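Local coordinates for protein dimethyl-sulfide monooxygenase (Hyphomicrobium sulfonivorans, PDB 6AK1) that oxidises dimethyl sulfide to methanethiol and formaldehyde with NADH and molecular oxygen, as the FMN-dependent large subunit of a two-component monooxygenase, at residues M279-E293 against I364-V378. Residues are numbered along the deposited sequence; the frame is centred on the assembly and turned at random.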
loop_
_atom_site.group_PDB
_atom_site.type_symbol
_atom_site.label_atom_id
_atom_site.label_comp_id
_atom_site.label_asym_id
_atom_site.label_seq_id
_atom_site.Cartn_x
_atom_site.Cartn_y
_atom_site.Cartn_z
ATOM N N MET A 279 2.966 -4.854 -8.637
ATOM C CA MET A 279 1.687 -5.091 -9.280
ATOM C C MET A 279 0.860 -6.044 -8.434
ATOM O O MET A 279 1.390 -6.919 -7.755
ATOM C CB MET A 279 1.862 -5.663 -10.693
ATOM C CG MET A 279 2.617 -6.988 -10.738
ATOM S SD MET A 279 2.647 -7.755 -12.373
ATOM C CE MET A 279 1.029 -8.539 -12.419
ATOM N N LEU A 280 -0.446 -5.861 -8.482
ATOM C CA LEU A 280 -1.360 -6.779 -7.827
ATOM C C LEU A 280 -1.358 -8.119 -8.562
ATOM O O LEU A 280 -1.395 -8.163 -9.796
ATOM C CB LEU A 280 -2.764 -6.173 -7.785
ATOM C CG LEU A 280 -3.920 -7.095 -7.381
ATOM C CD1 LEU A 280 -3.742 -7.483 -5.937
ATOM C CD2 LEU A 280 -5.249 -6.401 -7.576
ATOM N N LEU A 281 -1.297 -9.208 -7.798
ATOM C CA LEU A 281 -1.278 -10.557 -8.345
ATOM C C LEU A 281 -1.745 -11.521 -7.268
ATOM O O LEU A 281 -1.384 -11.371 -6.093
ATOM C CB LEU A 281 0.117 -10.969 -8.829
ATOM C CG LEU A 281 0.243 -12.336 -9.520
ATOM C CD1 LEU A 281 -0.531 -12.381 -10.873
ATOM C CD2 LEU A 281 1.692 -12.648 -9.757
ATOM N N THR A 282 -2.553 -12.499 -7.677
ATOM C CA THR A 282 -2.980 -13.606 -6.828
ATOM C C THR A 282 -2.418 -14.901 -7.395
ATOM O O THR A 282 -2.674 -15.237 -8.556
ATOM C CB THR A 282 -4.504 -13.682 -6.755
ATOM O OG1 THR A 282 -5.017 -12.414 -6.325
ATOM C CG2 THR A 282 -4.937 -14.794 -5.790
ATOM N N VAL A 283 -1.688 -15.640 -6.571
ATOM C CA VAL A 283 -1.038 -16.878 -6.973
ATOM C C VAL A 283 -1.714 -18.034 -6.246
ATOM O O VAL A 283 -1.731 -18.072 -5.008
ATOM C CB VAL A 283 0.467 -16.841 -6.674
ATOM C CG1 VAL A 283 1.120 -18.195 -7.002
ATOM C CG2 VAL A 283 1.126 -15.713 -7.447
ATOM N N ILE A 284 -2.274 -18.969 -7.011
ATOM C CA ILE A 284 -2.733 -20.254 -6.496
ATOM C C ILE A 284 -1.763 -21.307 -7.008
ATOM O O ILE A 284 -1.620 -21.487 -8.228
ATOM C CB ILE A 284 -4.170 -20.588 -6.937
ATOM C CG1 ILE A 284 -5.123 -19.391 -6.773
ATOM C CG2 ILE A 284 -4.690 -21.837 -6.193
ATOM C CD1 ILE A 284 -5.584 -19.151 -5.356
ATOM N N THR A 285 -1.103 -22.020 -6.096
ATOM C CA THR A 285 -0.081 -22.964 -6.534
ATOM C C THR A 285 -0.176 -24.255 -5.721
ATOM O O THR A 285 -1.104 -24.459 -4.926
ATOM C CB THR A 285 1.315 -22.325 -6.461
ATOM O OG1 THR A 285 2.298 -23.289 -6.864
ATOM C CG2 THR A 285 1.627 -21.869 -5.053
ATOM N N GLY A 286 0.815 -25.117 -5.943
ATOM C CA GLY A 286 0.850 -26.462 -5.401
ATOM C C GLY A 286 1.968 -27.243 -6.072
ATOM O O GLY A 286 2.779 -26.681 -6.814
ATOM N N ASP A 287 1.996 -28.554 -5.808
ATOM C CA ASP A 287 3.123 -29.356 -6.281
ATOM C C ASP A 287 3.127 -29.545 -7.796
ATOM O O ASP A 287 4.192 -29.787 -8.367
ATOM C CB ASP A 287 3.137 -30.723 -5.609
ATOM C CG ASP A 287 4.539 -31.315 -5.542
ATOM O OD1 ASP A 287 5.508 -30.530 -5.475
ATOM O OD2 ASP A 287 4.678 -32.552 -5.563
ATOM N N SER A 288 1.976 -29.434 -8.456
ATOM C CA SER A 288 1.865 -29.617 -9.896
ATOM C C SER A 288 0.834 -28.641 -10.442
ATOM O O SER A 288 0.057 -28.043 -9.689
ATOM C CB SER A 288 1.464 -31.060 -10.245
ATOM O OG SER A 288 0.133 -31.313 -9.837
ATOM N N ASP A 289 0.826 -28.477 -11.773
ATOM C CA ASP A 289 -0.229 -27.675 -12.385
ATOM C C ASP A 289 -1.591 -28.269 -12.073
ATOM O O ASP A 289 -2.567 -27.535 -11.877
ATOM C CB ASP A 289 -0.042 -27.572 -13.901
ATOM C CG ASP A 289 1.229 -26.830 -14.303
ATOM O OD1 ASP A 289 1.790 -26.077 -13.483
ATOM O OD2 ASP A 289 1.681 -27.021 -15.451
ATOM N N GLU A 290 -1.674 -29.605 -12.019
ATOM C CA GLU A 290 -2.948 -30.267 -11.758
ATOM C C GLU A 290 -3.426 -29.988 -10.340
ATOM O O GLU A 290 -4.618 -29.749 -10.114
ATOM C CB GLU A 290 -2.823 -31.779 -11.973
ATOM C CG GLU A 290 -2.456 -32.260 -13.386
ATOM C CD GLU A 290 -1.098 -31.761 -13.899
ATOM O OE1 GLU A 290 -1.020 -31.418 -15.102
ATOM O OE2 GLU A 290 -0.117 -31.696 -13.115
ATOM N N ALA A 291 -2.509 -30.037 -9.371
ATOM C CA ALA A 291 -2.873 -29.728 -7.995
ATOM C C ALA A 291 -3.246 -28.261 -7.847
ATOM O O ALA A 291 -4.233 -27.938 -7.179
ATOM C CB ALA A 291 -1.736 -30.104 -7.044
ATOM N N ALA A 292 -2.484 -27.359 -8.480
ATOM C CA ALA A 292 -2.820 -25.937 -8.409
ATOM C C ALA A 292 -4.201 -25.676 -8.984
ATOM O O ALA A 292 -4.976 -24.893 -8.428
ATOM C CB ALA A 292 -1.777 -25.105 -9.143
ATOM N N GLU A 293 -4.544 -26.357 -10.075
ATOM C CA GLU A 293 -5.846 -26.148 -10.689
ATOM C C GLU A 293 -6.971 -26.682 -9.807
ATOM O O GLU A 293 -8.007 -26.023 -9.651
ATOM C CB GLU A 293 -5.866 -26.794 -12.082
ATOM C CG GLU A 293 -7.204 -26.687 -12.823
ATOM C CD GLU A 293 -7.642 -25.242 -13.083
ATOM O OE1 GLU A 293 -6.776 -24.357 -13.285
ATOM O OE2 GLU A 293 -8.869 -24.998 -13.069
ATOM N N ILE A 364 -12.244 -14.798 -7.322
ATOM C CA ILE A 364 -10.840 -14.814 -6.914
ATOM C C ILE A 364 -10.081 -13.832 -7.793
ATOM O O ILE A 364 -10.120 -13.937 -9.026
ATOM C CB ILE A 364 -10.214 -16.211 -7.047
ATOM C CG1 ILE A 364 -10.841 -17.185 -6.051
ATOM C CG2 ILE A 364 -8.699 -16.119 -6.863
ATOM C CD1 ILE A 364 -10.334 -18.590 -6.214
ATOM N N GLY A 365 -9.379 -12.895 -7.169
ATOM C CA GLY A 365 -8.477 -12.005 -7.873
ATOM C C GLY A 365 -8.970 -10.580 -7.989
ATOM O O GLY A 365 -8.163 -9.678 -8.235
ATOM N N GLY A 366 -10.265 -10.352 -7.815
ATOM C CA GLY A 366 -10.825 -9.019 -7.906
ATOM C C GLY A 366 -10.758 -8.469 -9.314
ATOM O O GLY A 366 -11.407 -8.987 -10.232
ATOM N N LEU A 367 -9.960 -7.415 -9.483
ATOM C CA LEU A 367 -9.669 -6.820 -10.780
ATOM C C LEU A 367 -8.218 -7.029 -11.180
ATOM O O LEU A 367 -7.749 -6.395 -12.128
ATOM C CB LEU A 367 -10.005 -5.326 -10.768
ATOM C CG LEU A 367 -11.487 -4.974 -10.684
ATOM C CD1 LEU A 367 -11.680 -3.459 -10.509
ATOM C CD2 LEU A 367 -12.192 -5.471 -11.918
ATOM N N GLY A 368 -7.496 -7.901 -10.478
ATOM C CA GLY A 368 -6.127 -8.193 -10.814
ATOM C C GLY A 368 -5.978 -9.575 -11.416
ATOM O O GLY A 368 -6.874 -10.421 -11.331
ATOM N N PRO A 369 -4.825 -9.832 -12.023
ATOM C CA PRO A 369 -4.594 -11.141 -12.637
ATOM C C PRO A 369 -4.468 -12.248 -11.597
ATOM O O PRO A 369 -4.057 -12.032 -10.453
ATOM C CB PRO A 369 -3.284 -10.946 -13.415
ATOM C CG PRO A 369 -2.602 -9.789 -12.717
ATOM C CD PRO A 369 -3.681 -8.917 -12.170
ATOM N N VAL A 370 -4.847 -13.452 -12.016
ATOM C CA VAL A 370 -4.748 -14.658 -11.205
ATOM C C VAL A 370 -3.806 -15.620 -11.917
ATOM O O VAL A 370 -3.951 -15.864 -13.122
ATOM C CB VAL A 370 -6.130 -15.299 -10.988
ATOM C CG1 VAL A 370 -6.015 -16.559 -10.145
ATOM C CG2 VAL A 370 -7.060 -14.294 -10.359
ATOM N N LEU A 371 -2.843 -16.157 -11.183
ATOM C CA LEU A 371 -1.824 -17.030 -11.751
ATOM C C LEU A 371 -1.927 -18.386 -11.066
ATOM O O LEU A 371 -1.684 -18.496 -9.858
ATOM C CB LEU A 371 -0.436 -16.411 -11.590
ATOM C CG LEU A 371 0.794 -17.281 -11.831
ATOM C CD1 LEU A 371 0.747 -17.964 -13.222
ATOM C CD2 LEU A 371 2.066 -16.449 -11.664
ATOM N N VAL A 372 -2.293 -19.410 -11.834
ATOM C CA VAL A 372 -2.520 -20.761 -11.327
ATOM C C VAL A 372 -1.523 -21.698 -11.999
ATOM O O VAL A 372 -1.396 -21.689 -13.227
ATOM C CB VAL A 372 -3.967 -21.220 -11.590
ATOM C CG1 VAL A 372 -4.183 -22.644 -11.124
ATOM C CG2 VAL A 372 -4.963 -20.272 -10.928
ATOM N N GLY A 373 -0.803 -22.484 -11.204
ATOM C CA GLY A 373 0.150 -23.427 -11.761
ATOM C C GLY A 373 1.047 -24.004 -10.689
ATOM O O GLY A 373 1.016 -23.593 -9.522
ATOM N N GLY A 374 1.843 -24.998 -11.106
ATOM C CA GLY A 374 2.911 -25.518 -10.281
ATOM C C GLY A 374 4.106 -24.581 -10.272
ATOM O O GLY A 374 4.104 -23.515 -10.895
ATOM N N PRO A 375 5.164 -24.989 -9.559
ATOM C CA PRO A 375 6.306 -24.071 -9.352
ATOM C C PRO A 375 6.957 -23.560 -10.630
ATOM O O PRO A 375 7.283 -22.369 -10.709
ATOM C CB PRO A 375 7.281 -24.916 -8.516
ATOM C CG PRO A 375 6.401 -25.929 -7.831
ATOM C CD PRO A 375 5.329 -26.257 -8.824
ATOM N N GLN A 376 7.158 -24.416 -11.635
ATOM C CA GLN A 376 7.808 -23.989 -12.875
ATOM C C GLN A 376 6.967 -22.962 -13.620
ATOM O O GLN A 376 7.458 -21.885 -13.990
ATOM C CB GLN A 376 8.072 -25.197 -13.789
ATOM C CG GLN A 376 9.039 -26.226 -13.253
ATOM C CD GLN A 376 10.284 -25.591 -12.692
ATOM O OE1 GLN A 376 10.949 -24.799 -13.364
ATOM N NE2 GLN A 376 10.599 -25.916 -11.438
ATOM N N LYS A 377 5.695 -23.289 -13.872
ATOM C CA LYS A 377 4.834 -22.378 -14.616
ATOM C C LYS A 377 4.631 -21.072 -13.852
ATOM O O LYS A 377 4.595 -19.990 -14.452
ATOM C CB LYS A 377 3.499 -23.057 -14.907
ATOM C CG LYS A 377 2.408 -22.143 -15.457
ATOM C CD LYS A 377 1.107 -22.940 -15.592
ATOM C CE LYS A 377 0.039 -22.219 -16.410
ATOM N NZ LYS A 377 -0.564 -21.075 -15.671
ATOM N N VAL A 378 4.501 -21.149 -12.524
ATOM C CA VAL A 378 4.343 -19.933 -11.732
ATOM C C VAL A 378 5.613 -19.093 -11.786
ATOM O O VAL A 378 5.562 -17.901 -12.103
ATOM C CB VAL A 378 3.946 -20.268 -10.284
ATOM C CG1 VAL A 378 4.037 -19.016 -9.433
ATOM C CG2 VAL A 378 2.533 -20.819 -10.258
HETATM O O HOH W 1 -5.471 -10.636 -8.400
HETATM O O HOH W 2 4.513 -26.254 -13.417
#
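In the luciferase-like TIM barrel, the last residues of strand 279-284 pair in parallel with the short strand 370-372, and both run on into the loops that start their helices. T282 N donates to P369 O, and T282 O accepts from L371 N at 2.8 Å; I284 repeats the pattern, its N bonding L371 O and its O taking G373 N. Side chains alternate between the faces, paired residues lying on the same one: V283 with L371, and T282 and I284 with V370 and V372. On the V283 face the L281 side chain crosses the P369 ring at about a right angle, its CD1 3.8 Å from P369 CG, and V283 CG1 meets V378 CG1 tip to tip. On the other, I284 CB packs against V372 CG2, whose sister methyl CG1 reaches A292 CB at 4.0 Å. T282 OG1 lies beside its own backbone N (chi1 -55°) and donates to a water oxygen 2.8 Å away; that water in turn donates to G365 O and P369 O, tying the G365-G368 type II' turn to the strand. Beyond the strands, T285 OG1, swung opposite its backbone N (chi1 178°), donates to G373 O in the carbonyl plane. D289 OD1 accepts G374 N through its anti lone pair in a short, straight bond (2.6 Å, 168° at the hydrogen) and also takes a water that accepts from K377 N. With an alanine in place of D289, G374 N is likely to lose its carboxylate acceptor, and the water the oxygen it donates to. K377 NZ turns instead to V372 O, 2.7 Å away. Strand 276-284 also pairs with 393-397, whose F394 touches M279 and L281, while L382 of helix 375-388 packs on L281 and L371, and I412 of helix 403-418 meets T285 and V378.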